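Local coordinates for membrane-anchored mycosin mycp1 (Mycobacterium thermoresistibile, PDB 4HVL), which is a subtilisin-like serine protease of the peptidase S8 family, an essential component of the ESX-1 type VII secretion system, and probably cleaves proteins at the mycobacterial cell envelope, at residues Glu3-Asp8 with Pro248-Pro253; Ala174-Ile179 with Asn208-Ala213; Ala213-Thr218 with Asn269-Gly274. One frame throughout, in Å; residues are numbered along the deposited sequence.

Contact 1: residues Glu3-Asp8 with Pro248-Pro253; sequences EPPVID and PAWYSP. With ZN (zinc ion), chain H; IMD (imidazole), chain K.
P5 and Y251 mark where 3-8 passes 248-253, their CA atoms 6.6 Å apart. The N-terminal segment 3-8 runs extended, with no regular secondary structure, and no hydrogen bond joins it to its partner. Segment 248-253 is a turn with a cis peptide before both P248 and P253; between them residues 249-251 form a short 3-10 segment, with Y251 N bonded to P248 O. This turn sets W250 and Y251 next to each other, W250 CD1 lying over one face of the tyrosine ring, and both meet P5. The pyrrolidine ring of P5 sits on the indole: its CG lies 3.8 Å from the centroid of the six-membered ring of W250, 14° off the normal, a CH-pi contact over the face. W250 takes up the crowded position, CG between its backbone N and carbonyl carbon (chi1 79°), and this swings the indole round to meet the proline. The same proline also touches the tyrosine, P5 CB lying 3.5 Å from Y251 CE1. Farther along, the tip of I7 comes obliquely to the same ring, its CD1 3.5 Å from Y251 CD1. The phenol OH of Y251 is hydrogen-bonded to E193, while helix 194-206 packs against its side chain through V196. At the far end E3 leads away from the aromatic pair, and its OE2 binds a zinc ion at 2.0 Å. The chemistry is thus apolar and dispersive: shape and CH-pi attraction, without directional polar bonds, pack the N-terminal segment against the loop between strands 244-247 and 256-261.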
loop_
_atom_site.group_PDB
_atom_site.type_symbol
_atom_site.label_atom_id
_atom_site.label_comp_id
_atom_site.label_asym_id
_atom_site.label_seq_id
_atom_site.Cartn_x
_atom_site.Cartn_y
_atom_site.Cartn_z
ATOM N N GLU A 3 7.956 9.377 -20.417
ATOM C CA GLU A 3 6.679 10.066 -20.303
ATOM C C GLU A 3 5.879 9.472 -19.161
ATOM O O GLU A 3 5.905 8.265 -18.953
ATOM C CB GLU A 3 5.893 9.972 -21.614
ATOM C CG GLU A 3 6.630 10.612 -22.786
ATOM C CD GLU A 3 5.749 10.839 -23.988
ATOM O OE1 GLU A 3 5.043 9.896 -24.400
ATOM O OE2 GLU A 3 5.754 11.959 -24.520
ATOM N N PRO A 4 5.171 10.326 -18.401
ATOM C CA PRO A 4 4.198 9.781 -17.458
ATOM C C PRO A 4 3.200 8.882 -18.201
ATOM O O PRO A 4 2.974 9.085 -19.376
ATOM C CB PRO A 4 3.497 11.027 -16.912
ATOM C CG PRO A 4 4.440 12.151 -17.133
ATOM C CD PRO A 4 5.277 11.793 -18.325
ATOM N N PRO A 5 2.601 7.902 -17.518
ATOM C CA PRO A 5 1.620 7.066 -18.202
ATOM C C PRO A 5 0.426 7.890 -18.703
ATOM O O PRO A 5 0.032 8.873 -18.074
ATOM C CB PRO A 5 1.190 6.070 -17.131
ATOM C CG PRO A 5 1.556 6.697 -15.821
ATOM C CD PRO A 5 2.658 7.651 -16.068
ATOM N N VAL A 6 -0.094 7.532 -19.866
ATOM C CA VAL A 6 -1.234 8.224 -20.440
ATOM C C VAL A 6 -2.379 7.237 -20.252
ATOM O O VAL A 6 -2.286 6.104 -20.688
ATOM C CB VAL A 6 -0.972 8.614 -21.925
ATOM C CG1 VAL A 6 -2.268 8.810 -22.712
ATOM C CG2 VAL A 6 -0.139 9.884 -21.981
ATOM N N ILE A 7 -3.422 7.667 -19.550
ATOM C CA ILE A 7 -4.539 6.806 -19.174
ATOM C C ILE A 7 -5.475 6.615 -20.368
ATOM O O ILE A 7 -5.869 7.586 -21.004
ATOM C CB ILE A 7 -5.352 7.446 -18.019
ATOM C CG1 ILE A 7 -4.435 7.844 -16.849
ATOM C CG2 ILE A 7 -6.465 6.511 -17.555
ATOM C CD1 ILE A 7 -3.676 6.702 -16.225
ATOM N N ASP A 8 -5.812 5.366 -20.669
ATOM C CA ASP A 8 -6.850 5.043 -21.636
ATOM C C ASP A 8 -8.069 4.482 -20.882
ATOM O O ASP A 8 -8.113 3.289 -20.554
ATOM C CB ASP A 8 -6.344 4.024 -22.671
ATOM C CG ASP A 8 -7.441 3.593 -23.669
ATOM O OD1 ASP A 8 -8.559 4.161 -23.659
ATOM O OD2 ASP A 8 -7.188 2.657 -24.452
ATOM N N PRO A 248 1.413 0.370 -9.242
ATOM C CA PRO A 248 0.731 1.530 -9.834
ATOM C C PRO A 248 1.192 2.876 -9.243
ATOM O O PRO A 248 0.574 3.913 -9.496
ATOM C CB PRO A 248 -0.725 1.265 -9.484
ATOM C CG PRO A 248 -0.627 0.636 -8.136
ATOM C CD PRO A 248 0.583 -0.260 -8.201
ATOM N N ALA A 249 2.283 2.852 -8.475
ATOM C CA ALA A 249 2.835 4.085 -7.855
ATOM C C ALA A 249 2.924 5.268 -8.821
ATOM O O ALA A 249 2.681 6.423 -8.421
ATOM C CB ALA A 249 4.218 3.803 -7.268
ATOM N N TRP A 250 3.307 4.969 -10.067
ATOM C CA TRP A 250 3.575 5.965 -11.081
ATOM C C TRP A 250 2.373 6.613 -11.711
ATOM O O TRP A 250 2.547 7.493 -12.537
ATOM C CB TRP A 250 4.515 5.410 -12.165
ATOM C CG TRP A 250 3.931 4.503 -13.233
ATOM C CD1 TRP A 250 2.980 3.535 -13.072
ATOM C CD2 TRP A 250 4.293 4.470 -14.616
ATOM N NE1 TRP A 250 2.726 2.917 -14.254
ATOM C CE2 TRP A 250 3.510 3.467 -15.227
ATOM C CE3 TRP A 250 5.184 5.213 -15.404
ATOM C CZ2 TRP A 250 3.591 3.170 -16.594
ATOM C CZ3 TRP A 250 5.278 4.924 -16.766
ATOM C CH2 TRP A 250 4.490 3.905 -17.351
ATOM N N TYR A 251 1.167 6.190 -11.338
ATOM C CA TYR A 251 -0.061 6.816 -11.818
ATOM C C TYR A 251 -0.429 8.075 -11.024
ATOM O O TYR A 251 -1.480 8.642 -11.242
ATOM C CB TYR A 251 -1.235 5.803 -11.820
ATOM C CG TYR A 251 -1.094 4.772 -12.922
ATOM C CD1 TYR A 251 -1.279 5.129 -14.250
ATOM C CD2 TYR A 251 -0.726 3.462 -12.648
ATOM C CE1 TYR A 251 -1.126 4.207 -15.269
ATOM C CE2 TYR A 251 -0.566 2.537 -13.661
ATOM C CZ TYR A 251 -0.772 2.917 -14.971
ATOM O OH TYR A 251 -0.621 2.012 -16.004
ATOM N N SER A 252 0.449 8.537 -10.136
ATOM C CA SER A 252 0.209 9.802 -9.424
ATOM C C SER A 252 -0.054 10.937 -10.422
ATOM O O SER A 252 0.664 11.058 -11.381
ATOM C CB SER A 252 1.424 10.153 -8.558
ATOM O OG SER A 252 1.103 11.200 -7.657
ATOM N N PRO A 253 -1.043 11.811 -10.169
ATOM C CA PRO A 253 -1.805 12.012 -8.928
ATOM C C PRO A 253 -3.129 11.257 -8.851
ATOM O O PRO A 253 -3.922 11.490 -7.918
ATOM C CB PRO A 253 -2.040 13.521 -8.923
ATOM C CG PRO A 253 -2.136 13.887 -10.377
ATOM C CD PRO A 253 -1.299 12.894 -11.141
HETATM ZN ZN ZN H . 4.770 11.839 -26.293
HETATM N N1 IMD K . -7.905 12.672 -9.311
HETATM C C2 IMD K . -6.672 12.328 -8.930
HETATM N N3 IMD K . -6.743 11.798 -7.688
HETATM C C4 IMD K . -8.028 11.793 -7.299
HETATM C C5 IMD K . -8.764 12.367 -8.314
#

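Contact 2: residues Ala174-Ile179 with Asn208-Ala213; sequences AQVINI and NAVVIA
I177, I179 and I212 have the most surface buried here, and they sit on two neighbouring parallel strands, 176-179 and 210-213, whose axes come within 4.7 Å at 15°. I177 is gripped through its backbone from both ends: its N donates to V210 O at 2.8 Å, and its O accepts I212 N at 2.9 Å with the N-H pointing almost straight at it (175°). The ladder goes on with I179 N to I212 O, and it starts with V210 N to Q175 O, where the donor stands 45° out of the carbonyl plane. R326 also bonds Q175 O. The side chains of I177 and I179 share one face of the sheet with V211 and A213. On that face I179 CD1 crosses V211 CG1 at 3.6 Å, while I177 CD1 extends back to A209 CB at 4.0 Å. I212 leaves the strand on the other face, alongside V176, V210 and N178; there it meets V318 and S319 of helix 311-328. Strand 65-70 flanks 176-179 on its other edge, so the pair lies inside the parallel sheet of the subtilisin fold. Nearly every residue is buried, and the peptide N-H and C=O groups facing each other satisfy one another, leaving the faces mostly to aliphatic side chains, with N178 the polar exception; on the face of V176, V210 and I212 they pack against helices 311-328 and 334-343.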
loop_
_atom_site.group_PDB
_atom_site.type_symbol
_atom_site.label_atom_id
_atom_site.label_comp_id
_atom_site.label_asym_id
_atom_site.label_seq_id
_atom_site.Cartn_x
_atom_site.Cartn_y
_atom_site.Cartn_z
ATOM N N ALA A 174 -15.721 -0.011 -1.780
ATOM C CA ALA A 174 -14.771 0.585 -0.815
ATOM C C ALA A 174 -14.517 2.057 -1.160
ATOM O O ALA A 174 -14.452 2.425 -2.338
ATOM C CB ALA A 174 -13.489 -0.201 -0.808
ATOM N N GLN A 175 -14.413 2.916 -0.148
ATOM C CA GLN A 175 -14.219 4.344 -0.395
ATOM C C GLN A 175 -12.751 4.731 -0.305
ATOM O O GLN A 175 -12.373 5.844 -0.705
ATOM C CB GLN A 175 -15.039 5.194 0.563
ATOM C CG GLN A 175 -16.530 4.968 0.464
ATOM C CD GLN A 175 -17.042 3.943 1.447
ATOM O OE1 GLN A 175 -16.369 3.583 2.401
ATOM N NE2 GLN A 175 -18.228 3.437 1.187
ATOM N N VAL A 176 -11.944 3.796 0.215
ATOM C CA VAL A 176 -10.479 3.864 0.203
ATOM C C VAL A 176 -9.966 2.503 -0.237
ATOM O O VAL A 176 -10.471 1.463 0.223
ATOM C CB VAL A 176 -9.936 4.219 1.598
ATOM C CG1 VAL A 176 -8.425 4.426 1.572
ATOM C CG2 VAL A 176 -10.649 5.454 2.142
ATOM N N ILE A 177 -9.003 2.510 -1.168
ATOM C CA ILE A 177 -8.342 1.300 -1.633
ATOM C C ILE A 177 -6.838 1.403 -1.365
ATOM O O ILE A 177 -6.122 2.229 -1.974
ATOM C CB ILE A 177 -8.567 1.070 -3.147
ATOM C CG1 ILE A 177 -10.070 0.993 -3.446
ATOM C CG2 ILE A 177 -7.888 -0.218 -3.592
ATOM C CD1 ILE A 177 -10.424 0.896 -4.906
ATOM N N ASN A 178 -6.349 0.554 -0.475
ATOM C CA ASN A 178 -4.930 0.503 -0.129
ATOM C C ASN A 178 -4.249 -0.550 -0.977
ATOM O O ASN A 178 -4.576 -1.742 -0.873
ATOM C CB ASN A 178 -4.773 0.134 1.350
ATOM C CG ASN A 178 -3.331 0.137 1.818
ATOM O OD1 ASN A 178 -2.777 1.160 2.224
ATOM N ND2 ASN A 178 -2.735 -1.016 1.808
ATOM N N ILE A 179 -3.303 -0.118 -1.811
ATOM C CA ILE A 179 -2.579 -1.031 -2.683
ATOM C C ILE A 179 -1.146 -1.180 -2.173
ATOM O O ILE A 179 -0.346 -0.253 -2.252
ATOM C CB ILE A 179 -2.559 -0.529 -4.151
ATOM C CG1 ILE A 179 -3.988 -0.253 -4.629
ATOM C CG2 ILE A 179 -1.860 -1.558 -5.043
ATOM C CD1 ILE A 179 -4.146 0.087 -6.110
ATOM N N ASN A 208 -15.757 6.731 -7.044
ATOM C CA ASN A 208 -15.593 7.625 -5.880
ATOM C C ASN A 208 -14.650 7.088 -4.785
ATOM O O ASN A 208 -14.904 7.284 -3.583
ATOM C CB ASN A 208 -16.984 7.959 -5.273
ATOM C CG ASN A 208 -16.907 8.935 -4.102
ATOM O OD1 ASN A 208 -16.246 9.969 -4.197
ATOM N ND2 ASN A 208 -17.593 8.606 -2.979
ATOM N N ALA A 209 -13.577 6.409 -5.189
ATOM C CA ALA A 209 -12.647 5.820 -4.231
ATOM C C ALA A 209 -11.309 6.520 -4.236
ATOM O O ALA A 209 -10.795 6.936 -5.275
ATOM C CB ALA A 209 -12.450 4.335 -4.495
ATOM N N VAL A 210 -10.754 6.647 -3.048
ATOM C CA VAL A 210 -9.420 7.191 -2.873
ATOM C C VAL A 210 -8.499 6.009 -3.033
ATOM O O VAL A 210 -8.741 4.994 -2.392
ATOM C CB VAL A 210 -9.231 7.745 -1.460
ATOM C CG1 VAL A 210 -7.741 7.924 -1.144
ATOM C CG2 VAL A 210 -9.992 9.049 -1.311
ATOM N N VAL A 211 -7.475 6.124 -3.879
ATOM C CA VAL A 211 -6.509 5.036 -4.046
ATOM C C VAL A 211 -5.150 5.430 -3.506
ATOM O O VAL A 211 -4.602 6.415 -3.917
ATOM C CB VAL A 211 -6.360 4.596 -5.524
ATOM C CG1 VAL A 211 -5.428 3.401 -5.609
ATOM C CG2 VAL A 211 -7.720 4.215 -6.099
ATOM N N ILE A 212 -4.610 4.624 -2.603
ATOM C CA ILE A 212 -3.303 4.862 -1.988
ATOM C C ILE A 212 -2.368 3.720 -2.412
ATOM O O ILE A 212 -2.754 2.554 -2.368
ATOM C CB ILE A 212 -3.396 4.881 -0.458
ATOM C CG1 ILE A 212 -4.452 5.873 0.051
ATOM C CG2 ILE A 212 -2.048 5.190 0.149
ATOM C CD1 ILE A 212 -4.276 7.335 -0.349
ATOM N N ALA A 213 -1.150 4.055 -2.831
ATOM C CA ALA A 213 -0.187 3.041 -3.255
ATOM C C ALA A 213 1.135 3.133 -2.485
ATOM O O ALA A 213 1.624 4.226 -2.187
ATOM C CB ALA A 213 0.095 3.157 -4.749
#

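Contact 3: residues Ala213-Thr218 with Asn269-Gly274. With ACT (acetate ion), chain M.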
loop_
_atom_site.group_PDB
_atom_site.type_symbol
_atom_site.label_atom_id
_atom_site.label_comp_id
_atom_site.label_asym_id
_atom_site.label_seq_id
_atom_site.Cartn_x
_atom_site.Cartn_y
_atom_site.Cartn_z
ATOM N N ALA A 213 -1.150 4.055 -2.831
ATOM C CA ALA A 213 -0.187 3.041 -3.255
ATOM C C ALA A 213 1.135 3.133 -2.485
ATOM O O ALA A 213 1.624 4.226 -2.187
ATOM C CB ALA A 213 0.095 3.157 -4.749
ATOM N N ALA A 214 1.723 1.976 -2.207
ATOM C CA ALA A 214 3.052 1.897 -1.638
ATOM C C ALA A 214 4.093 2.398 -2.637
ATOM O O ALA A 214 4.024 2.085 -3.829
ATOM C CB ALA A 214 3.354 0.453 -1.264
ATOM N N ALA A 215 5.070 3.149 -2.164
ATOM C CA ALA A 215 6.184 3.539 -3.031
ATOM C C ALA A 215 6.992 2.340 -3.533
ATOM O O ALA A 215 7.573 2.420 -4.613
ATOM C CB ALA A 215 7.107 4.526 -2.324
ATOM N N GLY A 216 6.991 1.236 -2.778
ATOM C CA GLY A 216 7.778 0.048 -3.102
ATOM C C GLY A 216 9.092 0.045 -2.327
ATOM O O GLY A 216 9.522 1.077 -1.813
ATOM N N ASN A 217 9.715 -1.126 -2.236
ATOM C CA ASN A 217 10.963 -1.308 -1.507
ATOM C C ASN A 217 12.025 -1.782 -2.485
ATOM O O ASN A 217 11.744 -2.546 -3.412
ATOM C CB ASN A 217 10.820 -2.347 -0.380
ATOM C CG ASN A 217 9.600 -2.103 0.496
ATOM O OD1 ASN A 217 9.204 -0.973 0.760
ATOM N ND2 ASN A 217 9.006 -3.180 0.960
ATOM N N THR A 218 13.242 -1.316 -2.283
ATOM C CA THR A 218 14.361 -1.741 -3.118
ATOM C C THR A 218 14.668 -3.223 -2.942
ATOM O O THR A 218 14.349 -3.819 -1.910
ATOM C CB THR A 218 15.653 -0.988 -2.784
ATOM O OG1 THR A 218 15.911 -1.102 -1.388
ATOM C CG2 THR A 218 15.559 0.492 -3.184
ATOM N N ASN A 269 15.912 3.817 3.910
ATOM C CA ASN A 269 16.847 3.523 2.813
ATOM C C ASN A 269 16.391 2.478 1.810
ATOM O O ASN A 269 16.965 2.352 0.740
ATOM C CB ASN A 269 18.249 3.173 3.333
ATOM C CG ASN A 269 18.284 1.930 4.209
ATOM O OD1 ASN A 269 17.287 1.228 4.400
ATOM N ND2 ASN A 269 19.451 1.664 4.770
ATOM N N PHE A 270 15.338 1.748 2.134
ATOM C CA PHE A 270 14.754 0.825 1.182
ATOM C C PHE A 270 13.598 1.452 0.380
ATOM O O PHE A 270 13.049 0.814 -0.513
ATOM C CB PHE A 270 14.265 -0.423 1.913
ATOM C CG PHE A 270 13.346 -0.127 3.050
ATOM C CD1 PHE A 270 12.008 0.191 2.818
ATOM C CD2 PHE A 270 13.815 -0.155 4.365
ATOM C CE1 PHE A 270 11.151 0.457 3.876
ATOM C CE2 PHE A 270 12.964 0.124 5.422
ATOM C CZ PHE A 270 11.634 0.436 5.176
ATOM N N SER A 271 13.216 2.685 0.689
ATOM C CA SER A 271 12.018 3.270 0.071
ATOM C C SER A 271 12.357 3.683 -1.362
ATOM O O SER A 271 13.313 4.409 -1.588
ATOM C CB SER A 271 11.526 4.471 0.880
ATOM O OG SER A 271 10.210 4.849 0.523
ATOM N N MET A 272 11.584 3.189 -2.320
ATOM C CA MET A 272 11.793 3.491 -3.739
ATOM C C MET A 272 11.388 4.931 -4.054
ATOM O O MET A 272 10.228 5.321 -3.886
ATOM C CB MET A 272 10.973 2.527 -4.619
ATOM C CG MET A 272 11.647 1.180 -4.864
ATOM S SD MET A 272 13.145 1.265 -5.893
ATOM C CE MET A 272 12.445 1.966 -7.374
ATOM N N SER A 273 12.353 5.715 -4.529
ATOM C CA SER A 273 12.113 7.105 -4.862
ATOM C C SER A 273 11.631 7.212 -6.288
ATOM O O SER A 273 11.981 6.384 -7.150
ATOM C CB SER A 273 13.415 7.936 -4.723
ATOM O OG SER A 273 14.324 7.648 -5.781
ATOM N N GLY A 274 10.876 8.272 -6.555
ATOM C CA GLY A 274 10.581 8.651 -7.919
ATOM C C GLY A 274 9.784 9.936 -8.060
ATOM O O GLY A 274 9.306 10.494 -7.053
HETATM C C ACT M . 5.741 -3.705 0.813
HETATM O O ACT M . 5.026 -4.744 0.760
HETATM O OXT ACT M . 6.233 -3.297 1.892
HETATM C CH3 ACT M . 5.947 -2.963 -0.494
HETATM O O HOH W 1 8.281 4.762 -5.749
HETATM O O HOH W 2 18.193 -0.071 -0.706
#
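N217 and F270 lie side by side and point the same way, the amide plane turned 84° from the phenyl ring, with N217 OD1 3.7 Å from F270 CD1. F270 CG sits between its backbone N and carbonyl carbon (chi1 54°), which raises the ring beside the asparagine. The amide is held at both ends: OD1 is hydrogen-bonded to T311, and ND2 donates to an acetate ion at 2.9 Å. On another side of the backbones M272 folds over G216 and crosses T218 obliquely, its SD 3.7 Å from T218 CG2. Two backbone bonds fix this pairing, M272 N to G216 O at 3.0 Å and T218 N to F270 O at 2.8 Å, and one water joins A215 O to M272 O. The backbone of G216 takes a conformation at which a CB would jam against the preceding carbonyl O, consistent with glycine here. The acetate also bonds the backbone N of S312, the predicted nucleophile. An asparagine in the loop just after a central strand, whose side-chain amide and the nucleophile's backbone N-H both donate to one bound anion, is characteristic of the subtilisin oxyanion hole, a role N217 probably plays in this protease.

Contacts 2 and 3 follow one another along strand 210-214 and share A213; I179 O lies 3.0 Å from A214 N, a probable hydrogen bond that carries the strand pairing of contact 2 up to the start of contact 3. Contact 1 touches both through P248 and A249: P248 CG packs 4.0 Å from I179 CG2, and A249 CB is 3.8 Å from A214 O. Contacts 2 and 3 both border the predicted charge relay: the N178 side chain is about 5 Å from that of D70, and that of N217 about 6 Å from those of H101 and S312 and about 4 Å from a zinc ion, whereas the meeting of 3-8 with W250 and Y251 is a surface contact.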